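Local coordinates for protein amidohydrolase (Staphylococcus aureus, PDB 3NUR) that probably hydrolyses carbon-nitrogen bonds of amide-type substrates, as a TIM-barrel amidohydrolase that holds a calcium ion in its metal site, at residues 69-72 and 73-76; 77-80 and 81-84; 314-317 and 318-322; 325-328 and 329-333. One frame throughout, in Å; residues are numbered along the deposited sequence.

The four contacts are local, each formed between side chains a few residues apart, and they lie in series along two parts of the chain. Contacts 1 and 2 share helix 75-84: the first is the polar turn that leads into it, at the surface, and the second is its body, partly buried. Contact 3, also partly buried, is a loop that carries a ligand of the calcium ion and meets both of them, through Pro-318 against Ala-69, a hydrogen bond between Tyr-319 OH and Asp-70 OD2, and Tyr-317 against Phe-81. Contact 4 follows on the outer side, where two turns, water bridges and a phenylalanine-leucine pair replace metal chemistry. Leu-325 joins it to Phe-81 and Ala-315.

Contact 1. Residues 69-72 and 73-76; sequences ADEL and SHHD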
ATOM      1  N   ALA A  69       7.662  -9.859 -15.654  1.00 21.55           N
ATOM      2  CA  ALA A  69       8.699  -9.414 -14.715  1.00 20.00           C
ATOM      3  C   ALA A  69       8.250  -9.381 -13.246  1.00 19.29           C
ATOM      4  O   ALA A  69       9.092  -9.250 -12.357  1.00 17.84           O
ATOM      5  CB  ALA A  69       9.267  -8.068 -15.140  1.00 21.16           C
ATOM      6  N   ASP A  70       6.937  -9.537 -12.988  1.00 12.73           N
ATOM      7  CA  ASP A  70       6.445  -9.606 -11.608  1.00 11.35           C
ATOM      8  C   ASP A  70       6.724 -10.983 -10.996  1.00 15.01           C
ATOM      9  O   ASP A  70       6.790 -11.090  -9.782  1.00 14.39           O
ATOM     10  CB  ASP A  70       4.969  -9.176 -11.496  1.00 12.88           C
ATOM     11  CG  ASP A  70       3.982  -9.855 -12.431  1.00 19.30           C
ATOM     12  OD1 ASP A  70       4.433 -10.571 -13.365  1.00 19.55           O
ATOM     13  OD2 ASP A  70       2.766  -9.634 -12.261  1.00 18.41           O
ATOM     14  N   GLU A  71       6.971 -12.023 -11.832  1.00 12.55           N
ATOM     15  CA  GLU A  71       7.257 -13.368 -11.301  1.00 13.62           C
ATOM     16  C   GLU A  71       8.501 -13.332 -10.428  1.00 17.20           C
ATOM     17  O   GLU A  71       9.536 -12.801 -10.848  1.00 17.60           O
ATOM     18  CB  GLU A  71       7.406 -14.405 -12.427  1.00 15.31           C
ATOM     19  CG  GLU A  71       6.085 -14.890 -12.981  1.00 32.01           C
ATOM     20  CD  GLU A  71       6.157 -15.353 -14.423  1.00 67.69           C
ATOM     21  OE1 GLU A  71       6.617 -16.493 -14.663  1.00 66.34           O
ATOM     22  OE2 GLU A  71       5.772 -14.564 -15.318  1.00 68.50           O
ATOM     23  N   LEU A  72       8.390 -13.859  -9.208  1.00 15.35           N
ATOM     24  CA  LEU A  72       9.472 -13.850  -8.229  1.00 16.76           C
ATOM     25  C   LEU A  72      10.801 -14.434  -8.759  1.00 19.55           C
ATOM     26  O   LEU A  72      11.869 -14.010  -8.320  1.00 18.56           O
ATOM     27  CB  LEU A  72       9.026 -14.491  -6.907  1.00 17.20           C
ATOM     28  CG  LEU A  72       9.875 -14.175  -5.664  1.00 21.86           C
ATOM     29  CD1 LEU A  72       9.916 -12.671  -5.357  1.00 20.84           C
ATOM     30  CD2 LEU A  72       9.406 -14.963  -4.471  1.00 24.01           C
ATOM     31  N   SER A  73      10.723 -15.318  -9.763  1.00 16.39           N
ATOM     32  CA  SER A  73      11.899 -15.928 -10.418  1.00 17.08           C
ATOM     33  C   SER A  73      12.697 -14.921 -11.290  1.00 21.20           C
ATOM     34  O   SER A  73      13.847 -15.197 -11.647  1.00 21.35           O
ATOM     35  CB  SER A  73      11.467 -17.128 -11.258  1.00 19.07           C
ATOM     36  OG  SER A  73      10.652 -16.706 -12.338  1.00 28.25           O
ATOM     37  N   HIS A  74      12.098 -13.765 -11.631  1.00 16.69           N
ATOM     38  CA  HIS A  74      12.736 -12.731 -12.460  1.00 17.04           C
ATOM     39  C   HIS A  74      13.639 -11.809 -11.617  1.00 16.96           C
ATOM     40  O   HIS A  74      13.528 -10.576 -11.672  1.00 15.15           O
ATOM     41  CB  HIS A  74      11.681 -11.946 -13.259  1.00 18.76           C
ATOM     42  CG  HIS A  74      11.129 -12.703 -14.431  1.00 23.51           C
ATOM     43  ND1 HIS A  74      10.377 -13.849 -14.265  1.00 26.37           N
ATOM     44  CD2 HIS A  74      11.240 -12.444 -15.754  1.00 26.09           C
ATOM     45  CE1 HIS A  74      10.061 -14.255 -15.483  1.00 25.83           C
ATOM     46  NE2 HIS A  74      10.554 -13.437 -16.411  1.00 26.50           N
ATOM     47  N   HIS A  75      14.559 -12.431 -10.879  1.00 12.88           N
ATOM     48  CA  HIS A  75      15.481 -11.797  -9.943  1.00 12.80           C
ATOM     49  C   HIS A  75      16.444 -10.801 -10.602  1.00 15.21           C
ATOM     50  O   HIS A  75      16.624  -9.684 -10.107  1.00 13.53           O
ATOM     51  CB  HIS A  75      16.270 -12.872  -9.169  1.00 13.01           C
ATOM     52  CG  HIS A  75      17.326 -12.304  -8.271  1.00 16.06           C
ATOM     53  ND1 HIS A  75      16.999 -11.668  -7.084  1.00 17.81           N
ATOM     54  CD2 HIS A  75      18.672 -12.289  -8.420  1.00 17.98           C
ATOM     55  CE1 HIS A  75      18.146 -11.272  -6.562  1.00 18.07           C
ATOM     56  NE2 HIS A  75      19.184 -11.643  -7.321  1.00 18.07           N
ATOM     57  N   ASP A  76      17.098 -11.221 -11.675  1.00 12.04           N
ATOM     58  CA  ASP A  76      18.069 -10.363 -12.353  1.00 12.18           C
ATOM     59  C   ASP A  76      17.459  -9.092 -12.917  1.00 14.68           C
ATOM     60  O   ASP A  76      18.077  -8.031 -12.815  1.00 13.12           O
ATOM     61  CB  ASP A  76      18.839 -11.163 -13.406  1.00 12.97           C
ATOM     62  CG  ASP A  76      19.845 -12.079 -12.742  1.00 17.49           C
ATOM     63  OD1 ASP A  76      20.907 -11.580 -12.309  1.00 20.49           O
ATOM     64  OD2 ASP A  76      19.533 -13.276 -12.567  1.00 19.10           O
TER
HETATM   65  O   HOH W   1      11.633  -8.589 -12.011  1.00 18.43           O
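A type I beta turn runs from Glu-71 to His-74 and is closed by His-74 N, which gives its hydrogen to Glu-71 O at 2.8 Å with an N-H...O angle of 164°. His-74 is also the N-cap residue of the helix that follows, so turn and helix start share one residue. The side chains of Glu-71 and His-74 run alongside each other: CB of Glu-71 lies 3.5 Å from His-74 ND1, while the carboxylate plane is turned 56° from the ring. With chi1 at -75°, CG of His-74 stays beside the backbone N, and the imidazole, a flat ring suited to lying over a turn, turns one face toward Ala-69 N. A weak hydrogen bond of 3.5 Å joins Ser-73 OG and His-74 ND1; a short polar side chain suits this exposed corner. A water lies within hydrogen-bonding distance of two carbonyls, 2.6 Å from Ala-69 O and 2.8 Å from His-74 O. Beyond the turn, Asp-70 and Leu-72 make backbone bonds to Val-32, just past strand 24-31, Asp-70 OD2 binds the hydroxyl of Tyr-319, and His-75 leads into helix 75-84, bonded to Tyr-121 of helix 104-124 and stacked on Tyr-125.

Contact 2. Residues 77-80 and 81-84; sequences ERIQ and FMNN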
ATOM      1  N   GLU A  77      16.245  -9.176 -13.480  1.00 12.77           N
ATOM      2  CA  GLU A  77      15.550  -7.990 -13.998  1.00 12.79           C
ATOM      3  C   GLU A  77      15.252  -7.020 -12.852  1.00 14.44           C
ATOM      4  O   GLU A  77      15.447  -5.818 -13.007  1.00 14.50           O
ATOM      5  CB  GLU A  77      14.247  -8.383 -14.685  1.00 14.95           C
ATOM      6  CG  GLU A  77      14.472  -8.909 -16.092  1.00 28.85           C
ATOM      7  CD  GLU A  77      13.253  -9.575 -16.695  1.00 53.75           C
ATOM      8  OE1 GLU A  77      12.224  -8.885 -16.886  1.00 47.06           O
ATOM      9  OE2 GLU A  77      13.339 -10.785 -17.002  1.00 57.23           O
ATOM     10  N   ARG A  78      14.859  -7.561 -11.696  1.00 11.06           N
ATOM     11  CA  ARG A  78      14.554  -6.779 -10.483  1.00 10.69           C
ATOM     12  C   ARG A  78      15.819  -6.059  -9.957  1.00 14.15           C
ATOM     13  O   ARG A  78      15.799  -4.847  -9.703  1.00 12.43           O
ATOM     14  CB  ARG A  78      13.941  -7.704  -9.425  1.00 10.42           C
ATOM     15  CG  ARG A  78      13.352  -6.974  -8.216  1.00 11.86           C
ATOM     16  CD  ARG A  78      12.649  -7.930  -7.259  1.00 13.38           C
ATOM     17  NE  ARG A  78      11.506  -8.604  -7.896  1.00 13.60           N
ATOM     18  CZ  ARG A  78      10.249  -8.157  -7.902  1.00 27.00           C
ATOM     19  NH1 ARG A  78       9.943  -6.986  -7.335  1.00 10.60           N
ATOM     20  NH2 ARG A  78       9.293  -8.859  -8.501  1.00 13.19           N
ATOM     21  N   ILE A  79      16.929  -6.804  -9.825  1.00 10.78           N
ATOM     22  CA  ILE A  79      18.200  -6.249  -9.330  1.00 10.83           C
ATOM     23  C   ILE A  79      18.771  -5.203 -10.263  1.00 14.05           C
ATOM     24  O   ILE A  79      19.335  -4.212  -9.785  1.00 13.17           O
ATOM     25  CB  ILE A  79      19.230  -7.382  -9.033  1.00 13.42           C
ATOM     26  CG1 ILE A  79      18.845  -8.168  -7.763  1.00 13.93           C
ATOM     27  CG2 ILE A  79      20.682  -6.852  -8.951  1.00 15.86           C
ATOM     28  CD1 ILE A  79      18.790  -7.366  -6.365  1.00 18.46           C
ATOM     29  N   GLN A  80      18.657  -5.428 -11.590  1.00 11.52           N
ATOM     30  CA  GLN A  80      19.134  -4.472 -12.599  1.00 10.99           C
ATOM     31  C   GLN A  80      18.416  -3.136 -12.381  1.00 14.85           C
ATOM     32  O   GLN A  80      19.079  -2.090 -12.313  1.00 14.22           O
ATOM     33  CB  GLN A  80      18.845  -4.986 -14.023  1.00 11.82           C
ATOM     34  CG  GLN A  80      19.377  -4.041 -15.102  1.00 18.67           C
ATOM     35  CD  GLN A  80      19.127  -4.560 -16.488  1.00 46.61           C
ATOM     36  OE1 GLN A  80      18.301  -4.019 -17.227  1.00 43.10           O
ATOM     37  NE2 GLN A  80      19.845  -5.615 -16.878  1.00 42.46           N
ATOM     38  N   PHE A  81      17.067  -3.186 -12.215  1.00  9.80           N
ATOM     39  CA  PHE A  81      16.282  -1.978 -12.008  1.00  9.24           C
ATOM     40  C   PHE A  81      16.706  -1.271 -10.726  1.00 11.55           C
ATOM     41  O   PHE A  81      16.968  -0.075 -10.755  1.00 11.98           O
ATOM     42  CB  PHE A  81      14.762  -2.275 -12.001  1.00 10.46           C
ATOM     43  CG  PHE A  81      13.923  -1.067 -11.610  1.00 10.61           C
ATOM     44  CD1 PHE A  81      13.568  -0.109 -12.556  1.00 13.99           C
ATOM     45  CD2 PHE A  81      13.520  -0.876 -10.290  1.00 13.23           C
ATOM     46  CE1 PHE A  81      12.823   1.021 -12.188  1.00 14.98           C
ATOM     47  CE2 PHE A  81      12.774   0.251  -9.923  1.00 15.93           C
ATOM     48  CZ  PHE A  81      12.430   1.190 -10.877  1.00 14.34           C
HETATM   49  N   MSE A  82      16.785  -2.003  -9.602  1.00  9.85           N
HETATM   50  CA  MSE A  82      17.148  -1.420  -8.316  1.00  8.28           C
HETATM   51  C   MSE A  82      18.532  -0.777  -8.341  1.00 14.80           C
HETATM   52  O   MSE A  82      18.669   0.375  -7.910  1.00 13.36           O
HETATM   53  CB  MSE A  82      17.081  -2.470  -7.220  1.00  9.03           C
HETATM   54  CG  MSE A  82      15.655  -2.959  -6.969  1.00 12.35           C
HETATM   55 SE   MSE A  82      15.685  -4.595  -5.946  0.70 17.52          SE
HETATM   56  CE  MSE A  82      16.423  -3.934  -4.274  1.00 13.35           C
ATOM     57  N   ASN A  83      19.547  -1.502  -8.894  1.00 13.23           N
ATOM     58  CA  ASN A  83      20.911  -0.980  -8.967  1.00 13.61           C
ATOM     59  C   ASN A  83      21.026   0.260  -9.819  1.00 15.89           C
ATOM     60  O   ASN A  83      21.670   1.215  -9.402  1.00 15.78           O
ATOM     61  CB  ASN A  83      21.893  -2.051  -9.436  1.00 12.49           C
ATOM     62  CG  ASN A  83      22.157  -3.122  -8.394  1.00 19.67           C
ATOM     63  OD1 ASN A  83      21.588  -3.140  -7.291  1.00 13.93           O
ATOM     64  ND2 ASN A  83      22.989  -4.080  -8.736  1.00 13.95           N
ATOM     65  N   ASN A  84      20.360   0.277 -10.976  1.00 11.98           N
ATOM     66  CA  ASN A  84      20.384   1.432 -11.878  1.00 11.96           C
ATOM     67  C   ASN A  84      19.650   2.644 -11.316  1.00 15.91           C
ATOM     68  O   ASN A  84      19.944   3.775 -11.712  1.00 14.85           O
ATOM     69  CB  ASN A  84      19.785   1.059 -13.231  1.00 16.21           C
ATOM     70  CG  ASN A  84      20.604   0.056 -14.020  1.00 36.69           C
ATOM     71  OD1 ASN A  84      21.727  -0.318 -13.658  1.00 33.64           O
ATOM     72  ND2 ASN A  84      20.034  -0.435 -15.099  1.00 31.43           N
TER
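Met-82, present as selenomethionine, packs against Arg-78 and Ile-79, one turn of helix 75-84 earlier, and forms the dense side of this contact. Its SE atom sits 4.0 Å from CG of Arg-78 and 4.2 Å from CD1 of Ile-79, while its CG comes within 3.3 Å of Arg-78 O, the same carbonyl that accepts the backbone hydrogen of Met-82 N at 3.0 Å in a nearly straight bond (168°). A long, flexible, apolar chain suits this site: chi1 of -66° and an extended chi2 set SE against the aliphatic part of the arginine, and the bend at chi3 only turns the terminal methyl CE. Val-87 and Gln-90 of strand 87-94 and Phe-129 of the next strand close over this face.

The other side is polar and looser. The amide of Asn-83 leans back so that ND2 is 3.6 Å from CG2 of Ile-79, while its OD1 is bonded to Arg-128 NH2. Asn-84 does likewise, with ND2 3.7 Å from CG of Gln-80. The amide planes of Gln-80 and Asn-84 are only 22° apart, yet these contacts are packing, and Asn-84 has no side-chain hydrogen bond to Gln-80. Gln-80, Asn-83 and Asn-84 are exposed, as befits amides on a solvent-facing helix surface.

Arg-78 combines both characters. Its methylenes serve the apolar face, whereas its buried guanidinium group is satisfied by partners beyond the helix, with NH2 bonded to His-30 O. This is consistent with a second-shell role, steadying the backbone of His-30, a calcium ligand.

Contact 3. Residues 314-317 and 318-322; sequences AADY and PYIEP. With CA (calcium ion), chain B.
The ring of Tyr-317, which also stacks with that of Phe-81, carries Pro-318 on one face: CB of the proline stands 3.6 Å from the ring centroid and 10° off the normal, a CH-pi contact over the middle of the ring. The peptide bond between the two residues is cis, a form that proline accepts far more readily than other residues. CG of Glu-321 approaches the same tyrosine obliquely, 3.9 Å from CE1. Pro-318 also serves a second aromatic, since its CD lies over a face of Tyr-319, while Asp-316 OD1 sits near the plane of the Tyr-319 ring, at its edge.

Asp-316 has CG trans to its backbone N (chi1 -155°), sending the carboxylate toward the calcium ion, which OD1 binds at 2.1 Å. Glu-28, His-30 and His-192 are the other protein ligands, and two waters complete the shell; an aspartate late in the chain, here in the loop after helix 296-306, is found likewise in the metal centre of other amidohydrolase TIM barrels. The other carboxylate oxygen, OD2, accepts a weak bond of 2.7 Å from a calcium-bound water and lies 3.9 Å from CG1 of Ile-320.

Ile-320 N donates to Asp-316 O at 3.0 Å (167°), closing the turn from which the carboxylate projects. CB of Ala-315 meets CG of Pro-322 at 3.9 Å, and the ring of Phe-81 in helix 75-84 touches both of these residues.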
ATOM      1  N   ALA A 314       8.451   5.027  -3.532  1.00  7.25           N
ATOM      2  CA  ALA A 314       7.878   3.806  -4.140  1.00  6.94           C
ATOM      3  C   ALA A 314       7.879   3.954  -5.648  1.00 11.85           C
ATOM      4  O   ALA A 314       7.664   5.059  -6.149  1.00 11.31           O
ATOM      5  CB  ALA A 314       6.449   3.584  -3.649  1.00  7.40           C
ATOM      6  N   ALA A 315       8.078   2.839  -6.371  1.00  8.90           N
ATOM      7  CA  ALA A 315       8.142   2.832  -7.833  1.00  8.67           C
ATOM      8  C   ALA A 315       6.987   2.105  -8.518  1.00 10.96           C
ATOM      9  O   ALA A 315       6.815   2.279  -9.721  1.00  9.21           O
ATOM     10  CB  ALA A 315       9.446   2.160  -8.277  1.00  9.08           C
ATOM     11  N   ASP A 316       6.271   1.225  -7.794  1.00  8.75           N
ATOM     12  CA  ASP A 316       5.231   0.337  -8.374  1.00  7.86           C
ATOM     13  C   ASP A 316       5.902  -0.675  -9.334  1.00 11.20           C
ATOM     14  O   ASP A 316       5.295  -1.155 -10.304  1.00 11.13           O
ATOM     15  CB  ASP A 316       4.069   1.116  -9.046  1.00  9.22           C
ATOM     16  CG  ASP A 316       2.774   0.333  -9.085  1.00 12.12           C
ATOM     17  OD1 ASP A 316       2.645  -0.650  -8.300  1.00 12.07           O
ATOM     18  OD2 ASP A 316       1.910   0.638  -9.965  1.00 14.75           O
ATOM     19  N   TYR A 317       7.176  -1.017  -9.042  1.00  8.73           N
ATOM     20  CA  TYR A 317       7.887  -1.985  -9.865  1.00  9.35           C
ATOM     21  C   TYR A 317       7.170  -3.351  -9.798  1.00 11.78           C
ATOM     22  O   TYR A 317       6.761  -3.745  -8.708  1.00 12.04           O
ATOM     23  CB  TYR A 317       9.352  -2.127  -9.390  1.00 10.85           C
ATOM     24  CG  TYR A 317      10.123  -3.140 -10.196  1.00 10.18           C
ATOM     25  CD1 TYR A 317      10.779  -2.771 -11.368  1.00 11.20           C
ATOM     26  CD2 TYR A 317      10.105  -4.496  -9.853  1.00 11.04           C
ATOM     27  CE1 TYR A 317      11.415  -3.717 -12.168  1.00 11.94           C
ATOM     28  CE2 TYR A 317      10.755  -5.447 -10.640  1.00 11.74           C
ATOM     29  CZ  TYR A 317      11.420  -5.049 -11.789  1.00 17.48           C
ATOM     30  OH  TYR A 317      12.083  -5.969 -12.571  1.00 16.68           O
ATOM     31  N   PRO A 318       7.010  -4.097 -10.915  1.00 10.34           N
ATOM     32  CA  PRO A 318       7.457  -3.814 -12.296  1.00 11.00           C
ATOM     33  C   PRO A 318       6.345  -3.250 -13.195  1.00 15.53           C
ATOM     34  O   PRO A 318       6.554  -3.123 -14.402  1.00 14.61           O
ATOM     35  CB  PRO A 318       7.871  -5.201 -12.776  1.00 13.33           C
ATOM     36  CG  PRO A 318       6.791  -6.087 -12.180  1.00 17.30           C
ATOM     37  CD  PRO A 318       6.446  -5.465 -10.827  1.00 12.58           C
ATOM     38  N   TYR A 319       5.160  -2.938 -12.622  1.00 12.31           N
ATOM     39  CA  TYR A 319       4.017  -2.417 -13.386  1.00 12.20           C
ATOM     40  C   TYR A 319       4.319  -1.036 -13.947  1.00 15.83           C
ATOM     41  O   TYR A 319       3.864  -0.692 -15.043  1.00 14.77           O
ATOM     42  CB  TYR A 319       2.707  -2.507 -12.578  1.00 12.26           C
ATOM     43  CG  TYR A 319       2.476  -3.896 -12.025  1.00 12.26           C
ATOM     44  CD1 TYR A 319       2.509  -5.016 -12.852  1.00 14.78           C
ATOM     45  CD2 TYR A 319       2.214  -4.092 -10.673  1.00 12.40           C
ATOM     46  CE1 TYR A 319       2.320  -6.304 -12.339  1.00 15.85           C
ATOM     47  CE2 TYR A 319       2.003  -5.370 -10.155  1.00 12.58           C
ATOM     48  CZ  TYR A 319       2.049  -6.472 -10.991  1.00 15.16           C
ATOM     49  OH  TYR A 319       1.871  -7.742 -10.468  1.00 13.76           O
ATOM     50  N   ILE A 320       5.160  -0.284 -13.220  1.00 11.92           N
ATOM     51  CA  ILE A 320       5.812   0.944 -13.682  1.00 11.70           C
ATOM     52  C   ILE A 320       7.316   0.688 -13.463  1.00 16.31           C
ATOM     53  O   ILE A 320       7.685   0.181 -12.404  1.00 14.81           O
ATOM     54  CB  ILE A 320       5.361   2.259 -12.962  1.00 13.09           C
ATOM     55  CG1 ILE A 320       3.814   2.399 -12.942  1.00 12.91           C
ATOM     56  CG2 ILE A 320       6.011   3.488 -13.653  1.00 14.86           C
ATOM     57  CD1 ILE A 320       3.276   3.671 -12.297  1.00 20.92           C
ATOM     58  N   GLU A 321       8.177   1.045 -14.444  1.00 15.54           N
ATOM     59  CA  GLU A 321       9.637   0.973 -14.290  1.00 15.73           C
ATOM     60  C   GLU A 321      10.127   2.416 -14.521  1.00 19.47           C
ATOM     61  O   GLU A 321      10.558   2.752 -15.631  1.00 19.38           O
ATOM     62  CB  GLU A 321      10.282  -0.050 -15.258  1.00 17.56           C
ATOM     63  CG  GLU A 321       9.849  -1.483 -14.946  1.00 27.00           C
ATOM     64  CD  GLU A 321      10.372  -2.591 -15.849  1.00 48.33           C
ATOM     65  OE1 GLU A 321      11.573  -2.564 -16.202  1.00 40.98           O
ATOM     66  OE2 GLU A 321       9.593  -3.526 -16.144  1.00 46.05           O
ATOM     67  N   PRO A 322       9.957   3.311 -13.511  1.00 15.52           N
ATOM     68  CA  PRO A 322      10.282   4.733 -13.736  1.00 15.09           C
ATOM     69  C   PRO A 322      11.760   5.003 -13.946  1.00 19.84           C
ATOM     70  O   PRO A 322      12.581   4.767 -13.056  1.00 19.27           O
ATOM     71  CB  PRO A 322       9.673   5.453 -12.520  1.00 16.67           C
ATOM     72  CG  PRO A 322       9.523   4.419 -11.487  1.00 21.54           C
ATOM     73  CD  PRO A 322       9.430   3.082 -12.145  1.00 17.16           C
TER
HETATM   74 CA    CA B 358       0.953  -1.175  -7.122  1.00  6.43          CA
HETATM   75  O   HOH W   2      -0.146   0.305  -8.289  1.00 15.38           O
HETATM   76  O   HOH W   3      -0.080  -2.592  -8.543  1.00 19.12           O

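Contact 4. Residues 325-328 and 329-333; sequences LGVF and LDELG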
ATOM      1  N   LEU A 325      13.451   7.418 -11.417  1.00 11.75           N
ATOM      2  CA  LEU A 325      13.364   7.134  -9.985  1.00 10.81           C
ATOM      3  C   LEU A 325      14.576   7.640  -9.182  1.00 14.85           C
ATOM      4  O   LEU A 325      14.404   8.326  -8.172  1.00 14.89           O
ATOM      5  CB  LEU A 325      13.111   5.638  -9.733  1.00  9.65           C
ATOM      6  CG  LEU A 325      12.718   5.314  -8.294  1.00 12.59           C
ATOM      7  CD1 LEU A 325      11.248   5.732  -8.010  1.00 12.74           C
ATOM      8  CD2 LEU A 325      12.889   3.871  -8.018  1.00 11.60           C
ATOM      9  N   GLY A 326      15.777   7.373  -9.683  1.00 12.47           N
ATOM     10  CA  GLY A 326      17.013   7.750  -9.006  1.00 11.75           C
ATOM     11  C   GLY A 326      17.388   9.217  -9.015  1.00 17.36           C
ATOM     12  O   GLY A 326      18.306   9.606  -8.285  1.00 18.47           O
ATOM     13  N   VAL A 327      16.699  10.050  -9.840  1.00 12.69           N
ATOM     14  CA  VAL A 327      17.007  11.481  -9.920  1.00 12.84           C
ATOM     15  C   VAL A 327      15.827  12.400  -9.555  1.00 14.65           C
ATOM     16  O   VAL A 327      16.036  13.591  -9.348  1.00 14.60           O
ATOM     17  CB  VAL A 327      17.660  11.878 -11.286  1.00 17.73           C
ATOM     18  CG1 VAL A 327      18.969  11.112 -11.522  1.00 17.77           C
ATOM     19  CG2 VAL A 327      16.693  11.682 -12.449  1.00 17.63           C
ATOM     20  N   PHE A 328      14.601  11.856  -9.469  1.00  9.80           N
ATOM     21  CA  PHE A 328      13.395  12.645  -9.202  1.00  9.42           C
ATOM     22  C   PHE A 328      13.493  13.500  -7.954  1.00 13.45           C
ATOM     23  O   PHE A 328      13.104  14.666  -7.986  1.00 13.95           O
ATOM     24  CB  PHE A 328      12.143  11.761  -9.163  1.00 11.01           C
ATOM     25  CG  PHE A 328      10.849  12.468  -8.810  1.00 12.28           C
ATOM     26  CD1 PHE A 328      10.296  13.412  -9.668  1.00 14.77           C
ATOM     27  CD2 PHE A 328      10.164  12.157  -7.638  1.00 13.99           C
ATOM     28  CE1 PHE A 328       9.099  14.066  -9.336  1.00 15.31           C
ATOM     29  CE2 PHE A 328       8.937  12.771  -7.335  1.00 15.32           C
ATOM     30  CZ  PHE A 328       8.415  13.722  -8.189  1.00 14.23           C
ATOM     31  N   LEU A 329      14.031  12.939  -6.868  1.00 10.53           N
ATOM     32  CA  LEU A 329      14.142  13.697  -5.610  1.00 11.08           C
ATOM     33  C   LEU A 329      15.099  14.892  -5.684  1.00 16.75           C
ATOM     34  O   LEU A 329      15.053  15.765  -4.815  1.00 16.94           O
ATOM     35  CB  LEU A 329      14.441  12.774  -4.414  1.00 11.49           C
ATOM     36  CG  LEU A 329      13.426  11.645  -4.175  1.00 16.31           C
ATOM     37  CD1 LEU A 329      13.903  10.714  -3.074  1.00 17.66           C
ATOM     38  CD2 LEU A 329      12.031  12.188  -3.845  1.00 16.47           C
ATOM     39  N   ASP A 330      15.914  14.961  -6.749  1.00 14.07           N
ATOM     40  CA  ASP A 330      16.835  16.083  -6.975  1.00 14.66           C
ATOM     41  C   ASP A 330      16.169  17.246  -7.750  1.00 21.47           C
ATOM     42  O   ASP A 330      16.796  18.298  -7.924  1.00 21.84           O
ATOM     43  CB  ASP A 330      18.063  15.582  -7.751  1.00 16.90           C
ATOM     44  CG  ASP A 330      18.898  14.597  -6.960  1.00 28.86           C
ATOM     45  OD1 ASP A 330      18.996  14.761  -5.723  1.00 29.53           O
ATOM     46  OD2 ASP A 330      19.454  13.669  -7.575  1.00 33.68           O
ATOM     47  N   GLU A 331      14.924  17.052  -8.238  1.00 17.03           N
ATOM     48  CA  GLU A 331      14.228  18.038  -9.084  1.00 16.35           C
ATOM     49  C   GLU A 331      13.082  18.742  -8.367  1.00 20.26           C
ATOM     50  O   GLU A 331      12.231  19.358  -9.018  1.00 21.23           O
ATOM     51  CB  GLU A 331      13.679  17.340 -10.347  1.00 17.87           C
ATOM     52  CG  GLU A 331      14.684  16.452 -11.065  1.00 27.62           C
ATOM     53  CD  GLU A 331      14.206  15.854 -12.375  1.00 57.12           C
ATOM     54  OE1 GLU A 331      15.070  15.538 -13.225  1.00 55.30           O
ATOM     55  OE2 GLU A 331      12.976  15.704 -12.558  1.00 60.79           O
ATOM     56  N   LEU A 332      13.034  18.637  -7.045  1.00 15.99           N
ATOM     57  CA  LEU A 332      11.900  19.165  -6.289  1.00 14.83           C
ATOM     58  C   LEU A 332      12.203  20.359  -5.389  1.00 19.06           C
ATOM     59  O   LEU A 332      11.328  20.775  -4.617  1.00 18.29           O
ATOM     60  CB  LEU A 332      11.252  18.031  -5.483  1.00 14.32           C
ATOM     61  CG  LEU A 332      10.784  16.778  -6.259  1.00 18.20           C
ATOM     62  CD1 LEU A 332      10.472  15.659  -5.300  1.00 17.57           C
ATOM     63  CD2 LEU A 332       9.547  17.072  -7.127  1.00 20.75           C
ATOM     64  N   GLY A 333      13.424  20.886  -5.483  1.00 15.92           N
ATOM     65  CA  GLY A 333      13.879  21.997  -4.648  1.00 15.90           C
ATOM     66  C   GLY A 333      13.964  21.664  -3.167  1.00 19.14           C
ATOM     67  O   GLY A 333      13.729  22.527  -2.323  1.00 20.02           O
TER
HETATM   68  O   HOH W   4      15.489  10.407  -6.602  1.00 18.35           O
HETATM   69  O   HOH W   5      20.601  11.300  -7.048  1.00 29.37           O
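Val-327 O accepts the hydrogen of Asp-330 N at 2.9 Å, the shorter of two successive backbone bonds; in the other, Glu-331 N reaches Phe-328 O at 3.0 Å. Water carries the polar links further: one bridges Leu-325 O and Leu-329 N, and another lies between Gly-326 O and Asp-330 OD2, 2.7 Å from the latter. Asp-330 and Glu-331 suit this solvent-facing side, where OD1 of the aspartate pairs with Lys-339 and OE2 of the glutamate with Lys-324 in salt bridges.

The apolar half of the contact is buried. A chi1 of 176° turns the side chain of Phe-328 away from its own backbone N and places the ring against Leu-332. There CD1 of the leucine lies over one face, 4.2 Å from the centroid and displaced from the ring centre, in a CH-pi contact, while its CD2 comes within 3.7 Å of Phe-328 CZ. A branched leucine thus presents both methyls to a single ring. Leu-329 faces Ile-342 of helix 336-351, and Leu-332 meets Phe-299 of helix 296-306. Two overlapping i to i+3 bonds, the second closing a type I beta turn from Phe-328 to Glu-331, mark the connection from the short helix 325-328 to helix 336-351.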